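Probable GTPase engC (Thermotoga maritima, PDB 1U0L) probably assists late maturation of the 30S ribosomal subunit as a circularly permuted GTPase that hydrolyses GTP slowly and binds one zinc ion. Local coordinates at residues A[10-15]-A[54-59]. Sequence-based numbering, arbitrary orientation.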
ATOM      1  N   ARG A  10     -18.193  21.364  16.823  1.00101.66           N
ATOM      2  CA  ARG A  10     -17.043  20.671  16.244  1.00100.79           C
ATOM      3  C   ARG A  10     -16.995  19.169  16.536  1.00 99.56           C
ATOM      4  O   ARG A  10     -16.961  18.749  17.694  1.00 99.82           O
ATOM      5  CB  ARG A  10     -15.746  21.308  16.757  1.00113.22           C
ATOM      6  CG  ARG A  10     -15.349  22.619  16.095  1.00114.22           C
ATOM      7  CD  ARG A  10     -14.565  22.365  14.819  1.00115.08           C
ATOM      8  NE  ARG A  10     -13.903  23.566  14.315  1.00115.15           N
ATOM      9  CZ  ARG A  10     -14.540  24.646  13.873  1.00115.13           C
ATOM     10  NH1 ARG A  10     -15.867  24.684  13.872  1.00115.08           N
ATOM     11  NH2 ARG A  10     -13.852  25.690  13.427  1.00114.44           N
ATOM     12  N   ARG A  11     -16.990  18.368  15.473  1.00133.16           N
ATOM     13  CA  ARG A  11     -16.908  16.913  15.588  1.00130.53           C
ATOM     14  C   ARG A  11     -15.864  16.394  14.609  1.00126.64           C
ATOM     15  O   ARG A  11     -15.746  16.894  13.492  1.00126.24           O
ATOM     16  CB  ARG A  11     -18.255  16.246  15.288  1.00106.81           C
ATOM     17  CG  ARG A  11     -19.312  16.446  16.358  1.00109.64           C
ATOM     18  CD  ARG A  11     -20.403  15.386  16.253  1.00111.84           C
ATOM     19  NE  ARG A  11     -20.394  14.459  17.387  1.00114.88           N
ATOM     20  CZ  ARG A  11     -19.398  13.626  17.683  1.00116.00           C
ATOM     21  NH1 ARG A  11     -18.308  13.585  16.928  1.00116.55           N
ATOM     22  NH2 ARG A  11     -19.490  12.832  18.743  1.00116.93           N
ATOM     23  N   ARG A  12     -15.109  15.390  15.035  1.00 72.27           N
ATOM     24  CA  ARG A  12     -14.068  14.806  14.202  1.00 67.75           C
ATOM     25  C   ARG A  12     -14.613  13.661  13.358  1.00 63.60           C
ATOM     26  O   ARG A  12     -15.458  12.885  13.808  1.00 62.57           O
ATOM     27  CB  ARG A  12     -12.921  14.301  15.077  1.00 81.86           C
ATOM     28  CG  ARG A  12     -12.415  15.340  16.054  1.00 84.45           C
ATOM     29  CD  ARG A  12     -11.324  14.788  16.956  1.00 87.47           C
ATOM     30  NE  ARG A  12     -10.022  14.713  16.296  1.00 90.17           N
ATOM     31  CZ  ARG A  12      -9.372  15.758  15.789  1.00 91.22           C
ATOM     32  NH1 ARG A  12      -9.897  16.977  15.853  1.00 91.10           N
ATOM     33  NH2 ARG A  12      -8.181  15.588  15.233  1.00 91.90           N
ATOM     34  N   GLY A  13     -14.119  13.569  12.124  1.00 67.17           N
ATOM     35  CA  GLY A  13     -14.544  12.518  11.217  1.00 61.08           C
ATOM     36  C   GLY A  13     -13.476  12.159  10.199  1.00 56.18           C
ATOM     37  O   GLY A  13     -12.482  12.875  10.049  1.00 55.32           O
ATOM     38  N   ILE A  14     -13.675  11.039   9.509  1.00 49.20           N
ATOM     39  CA  ILE A  14     -12.744  10.583   8.476  1.00 45.18           C
ATOM     40  C   ILE A  14     -13.484  10.635   7.147  1.00 39.67           C
ATOM     41  O   ILE A  14     -14.596  10.125   7.046  1.00 39.06           O
ATOM     42  CB  ILE A  14     -12.283   9.111   8.693  1.00 85.26           C
ATOM     43  CG1 ILE A  14     -11.679   8.929  10.091  1.00 89.37           C
ATOM     44  CG2 ILE A  14     -11.228   8.740   7.660  1.00 85.60           C
ATOM     45  CD1 ILE A  14     -12.694   8.868  11.213  1.00 95.19           C
ATOM     46  N   VAL A  15     -12.894  11.267   6.138  1.00 29.63           N
ATOM     47  CA  VAL A  15     -13.536  11.315   4.827  1.00 26.95           C
ATOM     48  C   VAL A  15     -13.531   9.908   4.229  1.00 27.75           C
ATOM     49  O   VAL A  15     -12.520   9.211   4.285  1.00 27.57           O
ATOM     50  CB  VAL A  15     -12.784  12.200   3.856  1.00 23.61           C
ATOM     51  CG1 VAL A  15     -13.438  12.103   2.472  1.00 21.09           C
ATOM     52  CG2 VAL A  15     -12.751  13.629   4.377  1.00 21.88           C
ATOM     53  N   ARG A  54      -8.589  13.123   7.622  1.00 30.34           N
ATOM     54  CA  ARG A  54      -9.271  13.283   8.897  1.00 32.32           C
ATOM     55  C   ARG A  54      -9.771  14.723   8.946  1.00 32.16           C
ATOM     56  O   ARG A  54      -9.021  15.655   8.633  1.00 32.05           O
ATOM     57  CB  ARG A  54      -8.299  13.035  10.043  1.00 59.88           C
ATOM     58  CG  ARG A  54      -8.703  11.894  10.946  1.00 68.29           C
ATOM     59  CD  ARG A  54      -8.463  10.556  10.286  1.00 74.24           C
ATOM     60  NE  ARG A  54      -8.799   9.441  11.167  1.00 79.22           N
ATOM     61  CZ  ARG A  54      -8.359   8.200  10.988  1.00 82.80           C
ATOM     62  NH1 ARG A  54      -7.563   7.923   9.960  1.00 83.36           N
ATOM     63  NH2 ARG A  54      -8.710   7.238  11.832  1.00 83.54           N
ATOM     64  N   VAL A  55     -11.032  14.920   9.321  1.00 26.23           N
ATOM     65  CA  VAL A  55     -11.571  16.281   9.385  1.00 27.57           C
ATOM     66  C   VAL A  55     -12.500  16.562  10.561  1.00 31.18           C
ATOM     67  O   VAL A  55     -13.028  15.640  11.192  1.00 29.43           O
ATOM     68  CB  VAL A  55     -12.339  16.652   8.090  1.00 18.79           C
ATOM     69  CG1 VAL A  55     -11.381  16.637   6.892  1.00 17.39           C
ATOM     70  CG2 VAL A  55     -13.510  15.701   7.882  1.00 13.52           C
ATOM     71  N   GLU A  56     -12.678  17.849  10.853  1.00 48.30           N
ATOM     72  CA  GLU A  56     -13.571  18.297  11.919  1.00 53.95           C
ATOM     73  C   GLU A  56     -14.616  19.186  11.254  1.00 56.14           C
ATOM     74  O   GLU A  56     -14.272  20.115  10.519  1.00 55.87           O
ATOM     75  CB  GLU A  56     -12.789  19.045  13.000  1.00 78.88           C
ATOM     76  CG  GLU A  56     -11.725  19.993  12.493  1.00 84.57           C
ATOM     77  CD  GLU A  56     -10.917  20.594  13.629  1.00 88.09           C
ATOM     78  OE1 GLU A  56     -11.523  21.229  14.521  1.00 89.46           O
ATOM     79  OE2 GLU A  56      -9.680  20.430  13.634  1.00 89.24           O
ATOM     80  N   TYR A  57     -15.887  18.883  11.503  1.00 52.82           N
ATOM     81  CA  TYR A  57     -16.994  19.602  10.882  1.00 58.57           C
ATOM     82  C   TYR A  57     -18.102  20.021  11.857  1.00 64.55           C
ATOM     83  O   TYR A  57     -18.068  19.674  13.039  1.00 64.89           O
ATOM     84  CB  TYR A  57     -17.605  18.707   9.805  1.00 55.99           C
ATOM     85  CG  TYR A  57     -18.266  17.463  10.373  1.00 53.14           C
ATOM     86  CD1 TYR A  57     -19.650  17.304  10.332  1.00 51.31           C
ATOM     87  CD2 TYR A  57     -17.505  16.460  10.975  1.00 50.87           C
ATOM     88  CE1 TYR A  57     -20.263  16.180  10.876  1.00 50.68           C
ATOM     89  CE2 TYR A  57     -18.108  15.333  11.524  1.00 50.50           C
ATOM     90  CZ  TYR A  57     -19.489  15.196  11.473  1.00 51.09           C
ATOM     91  OH  TYR A  57     -20.091  14.077  12.021  1.00 51.66           O
ATOM     92  N   THR A  58     -19.086  20.762  11.340  1.00 80.52           N
ATOM     93  CA  THR A  58     -20.231  21.226  12.129  1.00 86.98           C
ATOM     94  C   THR A  58     -21.445  20.373  11.765  1.00 92.86           C
ATOM     95  O   THR A  58     -21.889  20.366  10.619  1.00 92.65           O
ATOM     96  CB  THR A  58     -20.563  22.698  11.837  1.00 74.37           C
ATOM     97  OG1 THR A  58     -19.439  23.521  12.181  1.00 73.28           O
ATOM     98  CG2 THR A  58     -21.780  23.134  12.643  1.00 74.31           C
ATOM     99  N   PRO A  59     -21.999  19.648  12.744  1.00 98.80           N
ATOM    100  CA  PRO A  59     -23.159  18.770  12.557  1.00104.67           C
ATOM    101  C   PRO A  59     -24.535  19.417  12.446  1.00109.70           C
ATOM    102  O   PRO A  59     -25.412  19.115  13.256  1.00111.49           O
ATOM    103  CB  PRO A  59     -23.091  17.839  13.773  1.00109.74           C
ATOM    104  CG  PRO A  59     -21.661  17.957  14.255  1.00108.52           C
ATOM    105  CD  PRO A  59     -21.386  19.411  14.060  1.00106.23           C
TER
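R11 and Y57, a hydrogen-bonded antiparallel pair, join strands 11-19 and 54-58, the first and last in the order across the sheet of the N-terminal OB-fold domain, and so close its barrel. With G13 and V55, a second such pair, they set the register; R11 N donates to Y57 O at 3.0 Å, and Y57 N returns a bond to R11 O. The inner face carries Y57 and V55. Y57 takes the crowded position at chi1 (66°), its CG between backbone N and carbonyl carbon, and the ring leans across to the partner strand, where CE2 lies 3.9 Å from CB of R11. G13, with no side chain, leaves the place beside the ring to Y57. Farther along, CG2 of V15 touches CG2 of V55 at 4.1 Å, two compact branched side chains that suit this buried place. R11 starts on the inner face, but its chain leads away to salt bridges with D27 and E29, while its CG and CD touch CG of P59, the two side chains crossing at about a right angle.

The other face is largely charged. E56 stands between two arginines: OE1 forms a salt bridge with R10 NE at 3.3 Å, lying at the edge of the guanidinium and near its plane, although the carboxylate plane is turned 81° from it. R12 runs alongside E56, yet its NH1 stays 4.1 Å from OE2, near enough only for general attraction between opposite charges. At the far end R54 and I14 lie side by side, pointing the same way; CG1 of I14 sits over one face of the R54 guanidinium, whose flat surface, with CD, suits an apolar neighbour. An alanine in place of R54 would probably leave that flank of I14 without its cover. The bend at chi2 (74°) places CD of R54 3.6 Å from CG1 of I14.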